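Local coordinates for L-serine ammonia-lyase (Rhizomucor miehei CAU432, PDB 5C3U), which belongs to the pyridoxal-phosphate-dependent enzyme family and holds pyridoxal-5'-phosphate bound in a pocket, at residues A[211-216]-A[238-243]. Numbering follows the deposited sequence.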
loop_
_atom_site.group_PDB
_atom_site.type_symbol
_atom_site.label_atom_id
_atom_site.label_comp_id
_atom_site.label_asym_id
_atom_site.label_seq_id
_atom_site.Cartn_x
_atom_site.Cartn_y
_atom_site.Cartn_z
ATOM N N ASN A 211 -4.537 -10.661 -9.064
ATOM C CA ASN A 211 -5.524 -10.818 -8.011
ATOM C C ASN A 211 -5.240 -12.012 -7.091
ATOM O O ASN A 211 -6.154 -12.775 -6.732
ATOM C CB ASN A 211 -6.935 -10.886 -8.637
ATOM C CG ASN A 211 -7.225 -12.218 -9.322
ATOM O OD1 ASN A 211 -6.336 -12.856 -9.903
ATOM N ND2 ASN A 211 -8.485 -12.634 -9.272
ATOM N N ALA A 212 -3.969 -12.172 -6.694
ATOM C CA ALA A 212 -3.572 -13.369 -5.923
ATOM C C ALA A 212 -4.348 -13.539 -4.618
ATOM O O ALA A 212 -4.696 -14.667 -4.243
ATOM C CB ALA A 212 -2.066 -13.391 -5.662
ATOM N N PHE A 213 -4.647 -12.443 -3.932
ATOM C CA PHE A 213 -5.411 -12.561 -2.691
ATOM C C PHE A 213 -6.804 -13.131 -2.932
ATOM O O PHE A 213 -7.202 -14.109 -2.283
ATOM C CB PHE A 213 -5.534 -11.242 -1.932
ATOM C CG PHE A 213 -6.317 -11.371 -0.652
ATOM C CD1 PHE A 213 -5.807 -12.106 0.415
ATOM C CD2 PHE A 213 -7.578 -10.799 -0.526
ATOM C CE1 PHE A 213 -6.536 -12.256 1.599
ATOM C CE2 PHE A 213 -8.306 -10.932 0.659
ATOM C CZ PHE A 213 -7.778 -11.655 1.728
ATOM N N GLN A 214 -7.513 -12.527 -3.888
ATOM C CA GLN A 214 -8.863 -12.943 -4.240
ATOM C C GLN A 214 -8.870 -14.396 -4.695
ATOM O O GLN A 214 -9.738 -15.161 -4.255
ATOM C CB GLN A 214 -9.404 -12.037 -5.352
ATOM C CG GLN A 214 -10.802 -12.407 -5.836
ATOM C CD GLN A 214 -11.314 -11.418 -6.872
ATOM O OE1 GLN A 214 -10.651 -11.153 -7.876
ATOM N NE2 GLN A 214 -12.485 -10.868 -6.627
ATOM N N ALA A 215 -7.916 -14.758 -5.572
ATOM C CA ALA A 215 -7.781 -16.147 -6.061
ATOM C C ALA A 215 -7.459 -17.123 -4.943
ATOM O O ALA A 215 -7.989 -18.241 -4.925
ATOM C CB ALA A 215 -6.723 -16.250 -7.159
ATOM N N SER A 216 -6.608 -16.702 -4.005
ATOM C CA SER A 216 -6.209 -17.552 -2.881
ATOM C C SER A 216 -7.369 -17.835 -1.936
ATOM O O SER A 216 -7.514 -18.988 -1.450
ATOM C CB SER A 216 -5.005 -16.930 -2.153
ATOM O OG SER A 216 -3.891 -16.933 -3.022
ATOM N N LYS A 238 3.503 -12.125 -6.750
ATOM C CA LYS A 238 3.427 -13.505 -7.264
ATOM C C LYS A 238 2.509 -14.345 -6.383
ATOM O O LYS A 238 1.864 -15.303 -6.864
ATOM C CB LYS A 238 4.835 -14.130 -7.359
ATOM N N ALA A 239 2.453 -13.988 -5.097
ATOM C CA ALA A 239 1.624 -14.676 -4.112
ATOM C C ALA A 239 1.289 -13.736 -2.972
ATOM O O ALA A 239 2.007 -12.761 -2.719
ATOM C CB ALA A 239 2.357 -15.908 -3.582
ATOM N N VAL A 240 0.203 -14.002 -2.274
ATOM C CA VAL A 240 -0.116 -13.202 -1.098
ATOM C C VAL A 240 0.535 -13.877 0.120
ATOM O O VAL A 240 0.844 -15.080 0.072
ATOM C CB VAL A 240 -1.641 -12.996 -0.969
ATOM C CG1 VAL A 240 -2.328 -14.205 -0.340
ATOM C CG2 VAL A 240 -1.977 -11.719 -0.217
ATOM N N SER A 241 0.770 -13.117 1.195
ATOM C CA SER A 241 1.378 -13.722 2.387
ATOM C C SER A 241 0.457 -14.780 2.975
ATOM O O SER A 241 -0.763 -14.605 2.995
ATOM C CB SER A 241 1.664 -12.673 3.445
ATOM O OG SER A 241 0.468 -12.213 4.014
ATOM N N SER A 242 1.046 -15.867 3.471
ATOM C CA SER A 242 0.254 -16.927 4.137
ATOM C C SER A 242 -0.556 -16.392 5.333
ATOM O O SER A 242 -1.632 -16.912 5.658
ATOM C CB SER A 242 1.177 -18.058 4.588
ATOM O OG SER A 242 2.021 -17.571 5.604
ATOM N N LYS A 243 -0.033 -15.353 5.990
ATOM C CA LYS A 243 -0.746 -14.712 7.093
ATOM C C LYS A 243 -2.057 -14.084 6.626
ATOM O O LYS A 243 -3.022 -14.081 7.375
ATOM C CB LYS A 243 0.149 -13.663 7.775
ATOM C CG LYS A 243 -0.492 -12.864 8.916
ATOM C CD LYS A 243 -0.986 -13.726 10.075
ATOM C CE LYS A 243 0.140 -14.380 10.848
ATOM N NZ LYS A 243 -0.288 -14.660 12.251
HETATM O O HOH W 1 -1.261 -16.128 -3.135
#
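Ala212, in the first turn of helix 212-219, directs its methyl at segment 238-243: CB comes within 4.1 Å of Val240 N and also touches Ala239 CA, so a small side chain suits this close backbone approach. Phe213 follows with a large apolar surface. Its CD1 meets Val240 CG2 at 3.9 Å and CG1 at 4.1 Å, the ring standing oblique to the valine; elsewhere Phe213 packs on Leu185 and Val253. The beta-branch of Val240 spreads its two methyls over the helix, CG2 on Phe213 and CG1 also reaching Ser216 OG. One turn on, Ser216 OG donates back to Ala212 O at 2.7 Å, and the backbone N of Ser216 reaches the same oxygen from the opposite face of the carbonyl plane. A water bridges the segments, donating to Ser216 OG (2.8 Å) and accepting from Val240 N (2.7 Å), which satisfies a buried amide. Ser216 OG bonds Val223 N as well, tying in the intervening loop. With the Val240 side chain about 6 Å from pyridoxal-5'-phosphate, the arrangement is a helix N-terminus packed against the segment leading into helix 242-250, near the pyridoxal-5'-phosphate pocket, in the six-stranded-sheet domain of a fold-type II PLP-dependent enzyme.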